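Local coordinates for protein probable enoyl-CoA hydratase/isomerase (Mycobacterium abscessus, PDB 3SWX) that probably catalyses hydration or isomerisation of enoyl-coenzyme A thioesters, as a trimeric member of the crotonase-like enoyl-CoA hydratase/isomerase family, at residues K103-G111 with H193-I204; F154-N162 with A178-E186. All coordinates share one frame; numbering follows the deposited sequence.

Contact 1 (K103-G111 with H193-I204); sequences KPLLVAVHG and HVDTAIAIAQTI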
ATOM      1  N   LYS B 103       1.462 -11.112 -19.304  1.00 16.64           N
ATOM      2  CA  LYS B 103       0.052 -10.915 -19.609  1.00 16.46           C
ATOM      3  C   LYS B 103      -0.783 -11.249 -18.381  1.00 16.32           C
ATOM      4  O   LYS B 103      -0.292 -11.914 -17.448  1.00 16.33           O
ATOM      5  CB  LYS B 103      -0.368 -11.775 -20.799  1.00 16.95           C
ATOM      6  CG  LYS B 103       0.412 -11.488 -22.049  1.00 17.65           C
ATOM      7  CD  LYS B 103      -0.077 -12.316 -23.197  1.00 18.79           C
ATOM      8  CE  LYS B 103       0.305 -13.774 -23.070  1.00 19.14           C
ATOM      9  NZ  LYS B 103      -0.051 -14.501 -24.321  1.00 20.12           N
ATOM     10  N   PRO B 104      -2.046 -10.793 -18.377  1.00 15.92           N
ATOM     11  CA  PRO B 104      -2.847 -10.831 -17.154  1.00 15.73           C
ATOM     12  C   PRO B 104      -3.214 -12.226 -16.671  1.00 15.56           C
ATOM     13  O   PRO B 104      -3.430 -13.127 -17.479  1.00 16.23           O
ATOM     14  CB  PRO B 104      -4.089 -10.021 -17.527  1.00 15.42           C
ATOM     15  CG  PRO B 104      -3.640  -9.127 -18.625  1.00 16.26           C
ATOM     16  CD  PRO B 104      -2.698  -9.976 -19.416  1.00 16.31           C
ATOM     17  N   LEU B 105      -3.217 -12.395 -15.353  1.00 15.65           N
ATOM     18  CA  LEU B 105      -3.724 -13.587 -14.689  1.00 15.85           C
ATOM     19  C   LEU B 105      -4.805 -13.187 -13.675  1.00 16.18           C
ATOM     20  O   LEU B 105      -4.610 -12.307 -12.842  1.00 16.16           O
ATOM     21  CB  LEU B 105      -2.605 -14.343 -13.993  1.00 15.53           C
ATOM     22  CG  LEU B 105      -3.004 -15.638 -13.267  1.00 17.00           C
ATOM     23  CD1 LEU B 105      -3.532 -16.762 -14.191  1.00 15.53           C
ATOM     24  CD2 LEU B 105      -1.834 -16.175 -12.391  1.00 14.26           C
ATOM     25  N   LEU B 106      -5.963 -13.822 -13.768  1.00 16.30           N
ATOM     26  CA  LEU B 106      -7.009 -13.603 -12.799  1.00 15.88           C
ATOM     27  C   LEU B 106      -7.176 -14.893 -12.017  1.00 16.01           C
ATOM     28  O   LEU B 106      -7.042 -15.983 -12.573  1.00 16.24           O
ATOM     29  CB  LEU B 106      -8.326 -13.217 -13.491  1.00 15.47           C
ATOM     30  CG  LEU B 106      -8.303 -11.948 -14.356  1.00 15.84           C
ATOM     31  CD1 LEU B 106      -7.789 -12.255 -15.781  1.00 13.54           C
ATOM     32  CD2 LEU B 106      -9.676 -11.311 -14.405  1.00 13.88           C
ATOM     33  N   VAL B 107      -7.455 -14.778 -10.726  1.00 16.06           N
ATOM     34  CA  VAL B 107      -7.694 -15.964  -9.901  1.00 16.14           C
ATOM     35  C   VAL B 107      -9.070 -15.895  -9.251  1.00 16.04           C
ATOM     36  O   VAL B 107      -9.424 -14.895  -8.636  1.00 15.80           O
ATOM     37  CB  VAL B 107      -6.580 -16.169  -8.846  1.00 15.86           C
ATOM     38  CG1 VAL B 107      -7.009 -17.174  -7.782  1.00 15.47           C
ATOM     39  CG2 VAL B 107      -5.284 -16.637  -9.531  1.00 16.20           C
ATOM     40  N   ALA B 108      -9.845 -16.962  -9.429  1.00 15.81           N
ATOM     41  CA  ALA B 108     -11.193 -17.073  -8.884  1.00 15.65           C
ATOM     42  C   ALA B 108     -11.168 -18.115  -7.774  1.00 15.67           C
ATOM     43  O   ALA B 108     -10.812 -19.260  -8.025  1.00 14.41           O
ATOM     44  CB  ALA B 108     -12.188 -17.502  -9.984  1.00 15.59           C
ATOM     45  N   VAL B 109     -11.563 -17.715  -6.559  1.00 16.32           N
ATOM     46  CA  VAL B 109     -11.472 -18.575  -5.388  1.00 16.18           C
ATOM     47  C   VAL B 109     -12.836 -18.814  -4.727  1.00 17.28           C
ATOM     48  O   VAL B 109     -13.743 -17.996  -4.808  1.00 16.95           O
ATOM     49  CB  VAL B 109     -10.437 -18.049  -4.307  1.00 16.60           C
ATOM     50  CG1 VAL B 109      -9.027 -17.837  -4.923  1.00 14.65           C
ATOM     51  CG2 VAL B 109     -10.926 -16.772  -3.589  1.00 13.91           C
ATOM     52  N   HIS B 110     -12.942 -19.959  -4.064  1.00 17.96           N
ATOM     53  CA  HIS B 110     -14.117 -20.346  -3.294  1.00 18.56           C
ATOM     54  C   HIS B 110     -13.675 -21.376  -2.259  1.00 18.26           C
ATOM     55  O   HIS B 110     -12.655 -22.024  -2.434  1.00 17.08           O
ATOM     56  CB  HIS B 110     -15.161 -20.971  -4.213  1.00 18.83           C
ATOM     57  CG  HIS B 110     -14.811 -22.356  -4.672  1.00 20.90           C
ATOM     58  ND1 HIS B 110     -13.756 -22.617  -5.521  1.00 19.54           N
ATOM     59  CD2 HIS B 110     -15.375 -23.558  -4.391  1.00 22.31           C
ATOM     60  CE1 HIS B 110     -13.687 -23.917  -5.744  1.00 21.08           C
ATOM     61  NE2 HIS B 110     -14.662 -24.509  -5.076  1.00 23.25           N
ATOM     62  N   GLY B 111     -14.453 -21.529  -1.192  1.00 19.26           N
ATOM     63  CA  GLY B 111     -14.109 -22.458  -0.104  1.00 19.96           C
ATOM     64  C   GLY B 111     -12.797 -22.078   0.566  1.00 20.19           C
ATOM     65  O   GLY B 111     -12.409 -20.909   0.568  1.00 18.85           O
ATOM     66  N   HIS B 193     -17.855 -17.131  -9.066  1.00 19.52           N
ATOM     67  CA  HIS B 193     -16.494 -16.592  -9.095  1.00 18.32           C
ATOM     68  C   HIS B 193     -15.792 -16.823 -10.431  1.00 18.14           C
ATOM     69  O   HIS B 193     -15.152 -15.923 -10.946  1.00 16.86           O
ATOM     70  CB  HIS B 193     -15.657 -17.166  -7.946  1.00 17.84           C
ATOM     71  CG  HIS B 193     -15.696 -18.658  -7.840  1.00 18.70           C
ATOM     72  ND1 HIS B 193     -16.860 -19.360  -7.605  1.00 20.54           N
ATOM     73  CD2 HIS B 193     -14.710 -19.582  -7.918  1.00 19.17           C
ATOM     74  CE1 HIS B 193     -16.589 -20.653  -7.549  1.00 20.92           C
ATOM     75  NE2 HIS B 193     -15.292 -20.814  -7.750  1.00 19.80           N
ATOM     76  N   VAL B 194     -15.929 -18.020 -10.998  1.00 18.77           N
ATOM     77  CA  VAL B 194     -15.272 -18.330 -12.282  1.00 19.29           C
ATOM     78  C   VAL B 194     -15.901 -17.517 -13.429  1.00 19.12           C
ATOM     79  O   VAL B 194     -15.195 -16.852 -14.171  1.00 19.34           O
ATOM     80  CB  VAL B 194     -15.313 -19.827 -12.634  1.00 20.27           C
ATOM     81  CG1 VAL B 194     -14.362 -20.101 -13.815  1.00 21.80           C
ATOM     82  CG2 VAL B 194     -14.953 -20.706 -11.420  1.00 19.95           C
ATOM     83  N   ASP B 195     -17.222 -17.517 -13.541  1.00 19.80           N
ATOM     84  CA  ASP B 195     -17.876 -16.694 -14.582  1.00 20.24           C
ATOM     85  C   ASP B 195     -17.626 -15.187 -14.432  1.00 19.15           C
ATOM     86  O   ASP B 195     -17.523 -14.499 -15.437  1.00 19.30           O
ATOM     87  CB  ASP B 195     -19.382 -16.949 -14.645  1.00 21.48           C
ATOM     88  CG  ASP B 195     -19.717 -18.363 -15.112  1.00 24.94           C
ATOM     89  OD1 ASP B 195     -18.911 -18.984 -15.843  1.00 28.22           O
ATOM     90  OD2 ASP B 195     -20.785 -18.845 -14.729  1.00 30.02           O
ATOM     91  N   THR B 196     -17.527 -14.677 -13.202  1.00 17.96           N
ATOM     92  CA  THR B 196     -17.242 -13.261 -13.013  1.00 17.61           C
ATOM     93  C   THR B 196     -15.821 -12.982 -13.474  1.00 17.22           C
ATOM     94  O   THR B 196     -15.590 -11.994 -14.187  1.00 17.25           O
ATOM     95  CB  THR B 196     -17.484 -12.793 -11.555  1.00 17.78           C
ATOM     96  OG1 THR B 196     -18.855 -13.025 -11.215  1.00 17.65           O
ATOM     97  CG2 THR B 196     -17.177 -11.293 -11.371  1.00 15.35           C
ATOM     98  N   ALA B 197     -14.890 -13.872 -13.132  1.00 16.88           N
ATOM     99  CA  ALA B 197     -13.498 -13.698 -13.545  1.00 17.34           C
ATOM    100  C   ALA B 197     -13.326 -13.758 -15.079  1.00 17.60           C
ATOM    101  O   ALA B 197     -12.571 -12.973 -15.639  1.00 18.17           O
ATOM    102  CB  ALA B 197     -12.588 -14.733 -12.851  1.00 16.83           C
ATOM    103  N   ILE B 198     -14.047 -14.655 -15.754  1.00 18.10           N
ATOM    104  CA  ILE B 198     -13.981 -14.753 -17.231  1.00 17.67           C
ATOM    105  C   ILE B 198     -14.598 -13.503 -17.869  1.00 18.26           C
ATOM    106  O   ILE B 198     -14.076 -12.984 -18.849  1.00 17.83           O
ATOM    107  CB  ILE B 198     -14.676 -16.025 -17.760  1.00 18.50           C
ATOM    108  CG1 ILE B 198     -13.913 -17.284 -17.351  1.00 17.48           C
ATOM    109  CG2 ILE B 198     -14.850 -16.010 -19.314  1.00 17.02           C
ATOM    110  CD1 ILE B 198     -14.773 -18.562 -17.415  1.00 18.82           C
ATOM    111  N   ALA B 199     -15.703 -12.992 -17.322  1.00 18.34           N
ATOM    112  CA  ALA B 199     -16.280 -11.778 -17.906  1.00 18.08           C
ATOM    113  C   ALA B 199     -15.230 -10.645 -17.866  1.00 17.90           C
ATOM    114  O   ALA B 199     -15.046  -9.912 -18.856  1.00 17.61           O
ATOM    115  CB  ALA B 199     -17.598 -11.367 -17.200  1.00 18.30           C
ATOM    116  N   ILE B 200     -14.521 -10.520 -16.740  1.00 17.11           N
ATOM    117  CA  ILE B 200     -13.513  -9.469 -16.602  1.00 16.53           C
ATOM    118  C   ILE B 200     -12.333  -9.703 -17.543  1.00 16.36           C
ATOM    119  O   ILE B 200     -11.793  -8.762 -18.122  1.00 16.22           O
ATOM    120  CB  ILE B 200     -13.007  -9.313 -15.137  1.00 16.70           C
ATOM    121  CG1 ILE B 200     -14.156  -8.887 -14.210  1.00 16.48           C
ATOM    122  CG2 ILE B 200     -11.892  -8.251 -15.089  1.00 14.88           C
ATOM    123  CD1 ILE B 200     -13.913  -9.174 -12.720  1.00 18.93           C
ATOM    124  N   ALA B 201     -11.924 -10.960 -17.646  1.00 15.67           N
ATOM    125  CA  ALA B 201     -10.898 -11.388 -18.592  1.00 15.85           C
ATOM    126  C   ALA B 201     -11.279 -11.012 -20.030  1.00 15.75           C
ATOM    127  O   ALA B 201     -10.446 -10.542 -20.785  1.00 15.19           O
ATOM    128  CB  ALA B 201     -10.699 -12.918 -18.473  1.00 16.02           C
ATOM    129  N   GLN B 202     -12.549 -11.201 -20.393  1.00 16.09           N
ATOM    130  CA  GLN B 202     -13.016 -10.826 -21.727  1.00 16.27           C
ATOM    131  C   GLN B 202     -12.955  -9.303 -21.933  1.00 16.52           C
ATOM    132  O   GLN B 202     -12.650  -8.832 -23.033  1.00 15.61           O
ATOM    133  CB  GLN B 202     -14.434 -11.348 -21.981  1.00 17.08           C
ATOM    134  CG  GLN B 202     -14.558 -12.866 -22.056  1.00 16.96           C
ATOM    135  CD  GLN B 202     -13.812 -13.500 -23.238  1.00 18.51           C
ATOM    136  OE1 GLN B 202     -13.327 -12.801 -24.137  1.00 18.38           O
ATOM    137  NE2 GLN B 202     -13.702 -14.842 -23.218  1.00 16.45           N
ATOM    138  N   THR B 203     -13.239  -8.533 -20.886  1.00 16.50           N
ATOM    139  CA  THR B 203     -13.131  -7.072 -20.999  1.00 17.32           C
ATOM    140  C   THR B 203     -11.702  -6.685 -21.276  1.00 17.56           C
ATOM    141  O   THR B 203     -11.439  -5.848 -22.148  1.00 17.93           O
ATOM    142  CB  THR B 203     -13.632  -6.357 -19.746  1.00 16.86           C
ATOM    143  OG1 THR B 203     -15.009  -6.700 -19.562  1.00 17.01           O
ATOM    144  CG2 THR B 203     -13.512  -4.844 -19.903  1.00 17.62           C
ATOM    145  N   ILE B 204     -10.784  -7.333 -20.559  1.00 18.24           N
ATOM    146  CA  ILE B 204      -9.349  -7.133 -20.769  1.00 18.18           C
ATOM    147  C   ILE B 204      -8.978  -7.460 -22.203  1.00 18.52           C
ATOM    148  O   ILE B 204      -8.232  -6.704 -22.852  1.00 18.45           O
ATOM    149  CB  ILE B 204      -8.499  -7.973 -19.778  1.00 17.78           C
ATOM    150  CG1 ILE B 204      -8.652  -7.422 -18.359  1.00 18.28           C
ATOM    151  CG2 ILE B 204      -7.020  -7.911 -20.150  1.00 18.22           C
ATOM    152  CD1 ILE B 204      -7.910  -8.209 -17.291  1.00 18.45           C
TER
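L106, A108 and H110 of strand 105-109 and its exit meet H193, A197, I200 and A201 along one flank of helix 193-204, a helix-on-sheet layer of the crotonase fold. Strand and helix run nearly antiparallel, at 163°, with their axes 7.6 Å apart at closest approach. Near the start of the helix small residues meet: A108 CB lies 4.0 Å from A197 CB and 3.5 Å from H193 O in the first turn. L106 straddles the next turn with its two methyls. CD2 goes to I200 CG2 at 3.8 Å, the two side chains crossing at a slant, while CD1 turns to A201 CB. At the far end P104 and I204 lie alongside each other, pointing opposite ways, CG of the proline against CG2 of the isoleucine; L168 and T169 of the second subunit pack on this end too. The other end is aromatic. The H193 ring has V194 CG2 near the rim of one face and H110 CB near the rim of the opposite one, the latter a CH-pi contact with CB 3.8 Å from the centroid of the H193 ring. The two imidazoles meet obliquely, their planes inclined at 31°. NE2 of H110 is used elsewhere, in a hydrogen bond with G63 O, and its ND1 comes to 3.3 Å from H193 NE2.

Contact 2 (F154-N162 with A178-E186); sequences FPRTAGWGN and AHRIGIVQE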
ATOM      1  N   PHE B 154       1.776  -9.616   0.638  1.00 11.68           N
ATOM      2  CA  PHE B 154       0.638  -9.446   1.530  1.00 12.33           C
ATOM      3  C   PHE B 154       0.768  -8.082   2.256  1.00 13.04           C
ATOM      4  O   PHE B 154      -0.178  -7.288   2.255  1.00 12.43           O
ATOM      5  CB  PHE B 154       0.539 -10.652   2.484  1.00 13.04           C
ATOM      6  CG  PHE B 154      -0.839 -10.905   3.106  1.00 12.57           C
ATOM      7  CD1 PHE B 154      -1.797  -9.933   3.221  1.00 12.00           C
ATOM      8  CD2 PHE B 154      -1.098 -12.144   3.678  1.00 11.02           C
ATOM      9  CE1 PHE B 154      -3.026 -10.204   3.857  1.00 12.27           C
ATOM     10  CE2 PHE B 154      -2.304 -12.423   4.292  1.00 13.51           C
ATOM     11  CZ  PHE B 154      -3.280 -11.447   4.377  1.00 12.65           C
ATOM     12  N   PRO B 155       1.950  -7.776   2.834  1.00 13.67           N
ATOM     13  CA  PRO B 155       2.125  -6.445   3.421  1.00 14.56           C
ATOM     14  C   PRO B 155       1.970  -5.282   2.434  1.00 15.08           C
ATOM     15  O   PRO B 155       1.446  -4.227   2.798  1.00 14.95           O
ATOM     16  CB  PRO B 155       3.558  -6.502   3.987  1.00 14.43           C
ATOM     17  CG  PRO B 155       3.799  -7.922   4.212  1.00 14.07           C
ATOM     18  CD  PRO B 155       3.153  -8.593   3.038  1.00 13.66           C
ATOM     19  N   ARG B 156       2.413  -5.471   1.195  1.00 16.08           N
ATOM     20  CA  ARG B 156       2.274  -4.436   0.160  1.00 16.29           C
ATOM     21  C   ARG B 156       0.809  -4.193  -0.197  1.00 16.20           C
ATOM     22  O   ARG B 156       0.390  -3.061  -0.300  1.00 15.69           O
ATOM     23  CB  ARG B 156       3.085  -4.816  -1.106  1.00 16.22           C
ATOM     24  CG  ARG B 156       3.378  -3.661  -2.089  1.00 17.87           C
ATOM     25  CD  ARG B 156       3.962  -4.200  -3.429  1.00 19.52           C
ATOM     26  NE  ARG B 156       5.314  -4.509  -3.175  1.00 23.42           N
ATOM     27  CZ  ARG B 156       6.028  -5.537  -3.595  1.00 20.26           C
ATOM     28  NH1 ARG B 156       5.597  -6.486  -4.425  1.00 20.14           N
ATOM     29  NH2 ARG B 156       7.251  -5.562  -3.136  1.00 20.26           N
ATOM     30  N   THR B 157       0.024  -5.253  -0.392  1.00 16.18           N
ATOM     31  CA  THR B 157      -1.394  -5.083  -0.687  1.00 17.03           C
ATOM     32  C   THR B 157      -2.239  -4.651   0.514  1.00 16.09           C
ATOM     33  O   THR B 157      -3.058  -3.767   0.396  1.00 16.26           O
ATOM     34  CB  THR B 157      -2.009  -6.360  -1.248  1.00 17.76           C
ATOM     35  OG1 THR B 157      -1.250  -6.795  -2.375  1.00 21.78           O
ATOM     36  CG2 THR B 157      -3.437  -6.104  -1.689  1.00 19.81           C
ATOM     37  N   ALA B 158      -2.071  -5.297   1.658  1.00 15.59           N
ATOM     38  CA  ALA B 158      -2.992  -5.104   2.798  1.00 14.59           C
ATOM     39  C   ALA B 158      -2.524  -4.053   3.804  1.00 14.26           C
ATOM     40  O   ALA B 158      -3.288  -3.626   4.683  1.00 14.56           O
ATOM     41  CB  ALA B 158      -3.218  -6.462   3.505  1.00 14.90           C
ATOM     42  N   GLY B 159      -1.262  -3.657   3.683  1.00 13.35           N
ATOM     43  CA  GLY B 159      -0.567  -2.936   4.725  1.00 13.01           C
ATOM     44  C   GLY B 159       0.083  -3.934   5.674  1.00 12.64           C
ATOM     45  O   GLY B 159      -0.380  -5.068   5.842  1.00 11.41           O
ATOM     46  N   TRP B 160       1.157  -3.494   6.316  1.00 11.93           N
ATOM     47  CA  TRP B 160       1.929  -4.342   7.204  1.00 11.63           C
ATOM     48  C   TRP B 160       1.055  -4.955   8.312  1.00 12.02           C
ATOM     49  O   TRP B 160       1.006  -6.165   8.447  1.00 13.08           O
ATOM     50  CB  TRP B 160       3.089  -3.532   7.799  1.00 11.98           C
ATOM     51  CG  TRP B 160       3.975  -4.288   8.680  1.00 12.74           C
ATOM     52  CD1 TRP B 160       3.815  -4.488  10.017  1.00 15.74           C
ATOM     53  CD2 TRP B 160       5.193  -4.944   8.313  1.00 13.36           C
ATOM     54  NE1 TRP B 160       4.866  -5.237  10.515  1.00 15.81           N
ATOM     55  CE2 TRP B 160       5.716  -5.537   9.480  1.00 13.65           C
ATOM     56  CE3 TRP B 160       5.902  -5.079   7.106  1.00 14.05           C
ATOM     57  CZ2 TRP B 160       6.915  -6.255   9.485  1.00 14.44           C
ATOM     58  CZ3 TRP B 160       7.095  -5.796   7.114  1.00 13.66           C
ATOM     59  CH2 TRP B 160       7.592  -6.363   8.299  1.00 15.20           C
ATOM     60  N   GLY B 161       0.371  -4.131   9.091  1.00 11.93           N
ATOM     61  CA  GLY B 161      -0.477  -4.627  10.184  1.00 12.67           C
ATOM     62  C   GLY B 161      -1.554  -5.610   9.796  1.00 12.85           C
ATOM     63  O   GLY B 161      -1.740  -6.626  10.458  1.00 14.48           O
ATOM     64  N   ASN B 162      -2.282  -5.326   8.727  1.00 13.25           N
ATOM     65  CA  ASN B 162      -3.337  -6.239   8.280  1.00 13.77           C
ATOM     66  C   ASN B 162      -2.762  -7.574   7.830  1.00 13.67           C
ATOM     67  O   ASN B 162      -3.328  -8.632   8.154  1.00 13.59           O
ATOM     68  CB  ASN B 162      -4.226  -5.612   7.178  1.00 14.32           C
ATOM     69  CG  ASN B 162      -5.157  -4.506   7.708  1.00 15.79           C
ATOM     70  OD1 ASN B 162      -5.595  -4.542   8.846  1.00 20.06           O
ATOM     71  ND2 ASN B 162      -5.465  -3.535   6.862  1.00 17.96           N
ATOM     72  N   ALA B 178     -10.875 -10.429   3.476  1.00 16.12           N
ATOM     73  CA  ALA B 178      -9.910 -10.469   2.356  1.00 15.75           C
ATOM     74  C   ALA B 178     -10.128  -9.305   1.358  1.00 15.34           C
ATOM     75  O   ALA B 178      -9.169  -8.737   0.801  1.00 14.28           O
ATOM     76  CB  ALA B 178      -9.949 -11.837   1.640  1.00 16.12           C
ATOM     77  N   HIS B 179     -11.394  -8.930   1.193  1.00 15.27           N
ATOM     78  CA  HIS B 179     -11.811  -7.848   0.330  1.00 15.39           C
ATOM     79  C   HIS B 179     -11.533  -6.487   0.970  1.00 15.85           C
ATOM     80  O   HIS B 179     -11.107  -5.546   0.283  1.00 15.20           O
ATOM     81  CB  HIS B 179     -13.299  -8.017   0.041  1.00 16.19           C
ATOM     82  CG  HIS B 179     -13.901  -6.907  -0.746  1.00 15.84           C
ATOM     83  ND1 HIS B 179     -13.532  -6.640  -2.046  1.00 16.58           N
ATOM     84  CD2 HIS B 179     -14.884  -6.027  -0.446  1.00 16.68           C
ATOM     85  CE1 HIS B 179     -14.253  -5.633  -2.506  1.00 17.18           C
ATOM     86  NE2 HIS B 179     -15.080  -5.244  -1.558  1.00 16.70           N
ATOM     87  N   ARG B 180     -11.762  -6.395   2.281  1.00 16.90           N
ATOM     88  CA  ARG B 180     -11.489  -5.166   3.035  1.00 17.93           C
ATOM     89  C   ARG B 180     -10.023  -4.768   2.888  1.00 17.12           C
ATOM     90  O   ARG B 180      -9.710  -3.606   2.611  1.00 16.55           O
ATOM     91  CB  ARG B 180     -11.791  -5.316   4.520  1.00 18.27           C
ATOM     92  CG  ARG B 180     -11.914  -3.949   5.233  1.00 20.98           C
ATOM     93  CD  ARG B 180     -12.167  -4.111   6.733  1.00 22.68           C
ATOM     94  NE  ARG B 180     -11.057  -4.789   7.396  1.00 25.85           N
ATOM     95  CZ  ARG B 180      -9.932  -4.205   7.813  1.00 27.24           C
ATOM     96  NH1 ARG B 180      -9.748  -2.902   7.652  1.00 29.34           N
ATOM     97  NH2 ARG B 180      -8.994  -4.938   8.402  1.00 27.83           N
ATOM     98  N   ILE B 181      -9.139  -5.750   3.027  1.00 17.10           N
ATOM     99  CA  ILE B 181      -7.712  -5.461   3.048  1.00 16.96           C
ATOM    100  C   ILE B 181      -7.031  -5.541   1.693  1.00 16.79           C
ATOM    101  O   ILE B 181      -5.816  -5.428   1.625  1.00 18.03           O
ATOM    102  CB  ILE B 181      -6.984  -6.287   4.119  1.00 17.53           C
ATOM    103  CG1 ILE B 181      -6.881  -7.768   3.731  1.00 16.50           C
ATOM    104  CG2 ILE B 181      -7.709  -6.094   5.477  1.00 16.00           C
ATOM    105  CD1 ILE B 181      -6.315  -8.654   4.843  1.00 17.37           C
ATOM    106  N   GLY B 182      -7.798  -5.743   0.620  1.00 16.29           N
ATOM    107  CA  GLY B 182      -7.292  -5.546  -0.740  1.00 15.32           C
ATOM    108  C   GLY B 182      -6.827  -6.767  -1.517  1.00 15.52           C
ATOM    109  O   GLY B 182      -6.448  -6.629  -2.693  1.00 14.75           O
ATOM    110  N   ILE B 183      -6.827  -7.944  -0.891  1.00 14.94           N
ATOM    111  CA  ILE B 183      -6.440  -9.184  -1.590  1.00 17.08           C
ATOM    112  C   ILE B 183      -7.500  -9.611  -2.614  1.00 16.01           C
ATOM    113  O   ILE B 183      -7.180 -10.132  -3.673  1.00 17.28           O
ATOM    114  CB  ILE B 183      -6.336 -10.412  -0.635  1.00 17.49           C
ATOM    115  CG1 ILE B 183      -5.239 -10.280   0.385  1.00 20.38           C
ATOM    116  CG2 ILE B 183      -6.033 -11.695  -1.428  1.00 21.12           C
ATOM    117  CD1 ILE B 183      -5.232 -11.569   1.323  1.00 19.57           C
ATOM    118  N   VAL B 184      -8.766  -9.434  -2.262  1.00 15.46           N
ATOM    119  CA  VAL B 184      -9.878  -9.830  -3.117  1.00 14.38           C
ATOM    120  C   VAL B 184     -10.540  -8.579  -3.684  1.00 14.24           C
ATOM    121  O   VAL B 184     -10.907  -7.688  -2.922  1.00 13.80           O
ATOM    122  CB  VAL B 184     -10.920 -10.616  -2.296  1.00 14.53           C
ATOM    123  CG1 VAL B 184     -12.273 -10.712  -3.060  1.00 12.76           C
ATOM    124  CG2 VAL B 184     -10.383 -11.993  -1.961  1.00 13.70           C
ATOM    125  N   GLN B 185     -10.713  -8.517  -5.000  1.00 14.35           N
ATOM    126  CA  GLN B 185     -11.249  -7.311  -5.647  1.00 14.52           C
ATOM    127  C   GLN B 185     -12.762  -7.283  -5.633  1.00 15.31           C
ATOM    128  O   GLN B 185     -13.368  -6.225  -5.647  1.00 15.39           O
ATOM    129  CB  GLN B 185     -10.767  -7.173  -7.093  1.00 14.26           C
ATOM    130  CG  GLN B 185      -9.383  -6.566  -7.220  1.00 14.11           C
ATOM    131  CD  GLN B 185      -8.343  -7.324  -6.427  1.00 13.65           C
ATOM    132  OE1 GLN B 185      -7.891  -8.403  -6.836  1.00 12.91           O
ATOM    133  NE2 GLN B 185      -7.951  -6.764  -5.281  1.00 10.88           N
ATOM    134  N   GLU B 186     -13.383  -8.448  -5.608  1.00 15.82           N
ATOM    135  CA  GLU B 186     -14.828  -8.500  -5.654  1.00 16.49           C
ATOM    136  C   GLU B 186     -15.303  -9.831  -5.096  1.00 16.48           C
ATOM    137  O   GLU B 186     -14.680 -10.879  -5.329  1.00 15.39           O
ATOM    138  CB  GLU B 186     -15.316  -8.289  -7.094  1.00 17.04           C
ATOM    139  CG  GLU B 186     -16.829  -8.199  -7.204  1.00 20.56           C
ATOM    140  CD  GLU B 186     -17.336  -8.026  -8.635  1.00 24.70           C
ATOM    141  OE1 GLU B 186     -16.513  -7.808  -9.580  1.00 24.78           O
ATOM    142  OE2 GLU B 186     -18.584  -8.119  -8.792  1.00 26.44           O
TER
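R180 of the segment 178-186 reaches N162 and I181 packs on A158 where two helix ends meet in the crotonase fold: the break between helices 150-158 and 160-167 faces the turn that leaves helix 175-180. R180 has its chain bent at chi3, 62°, and sends NH2 to N162 OD1 in a long, weak hydrogen bond of 3.5 Å, the amide and guanidinium planes almost perpendicular. Its stronger partner is E177, through a salt bridge at NE, and N162 OD1 also accepts a bond from Q185 of the third subunit. I181 comes next and spreads three ways: CG2 lies against the amide of N162, CB faces A158 CB, and CD1 arrives in the plane of the F154 ring, 3.8 Å from CE1 at its edge. Its chi1 of 72° turns CG1, and with it CD1, toward F154, while CG2 is left facing N162. The carbonyl of I181 also takes part: I181 O accepts a CA-H...O contact from A158 CA at 3.1 Å. G182 then passes T157, whose methyl CG2 rests 3.2 Å from G182 O; the hydroxyl of T157 bonds back to R153 O in its own helix. I183 closes the apolar patch, its CD1 3.6 Å from F154 CE1, with F173 packed against both residues. The break in the first segment is itself braced by N162: ND2 of N162 bonds to A158 O at 3.1 Å, the acceptor tilted 19° from the N162 amide plane.

How the contacts relate
The centres of contact 1 and contact 2 lie about 18 Å apart, and both segments of contact 2 fall within the chain between the two segments of contact 1. They touch at E186, the last residue of the 178-186 segment: its OE1 packs 4.0 Å from T196 CG2 and 4.3 Å from I200 CD1 on the helix of contact 1. Contact 1 is a sheet-helix layer, its centre about 9 Å from the centre of the chain; contact 2, its centre about 15 Å from the chain centre, joins helix ends and touches both other subunits. Both contacts reach the second subunit, whereas N162, R156 and W160 of contact 2 bond to the third.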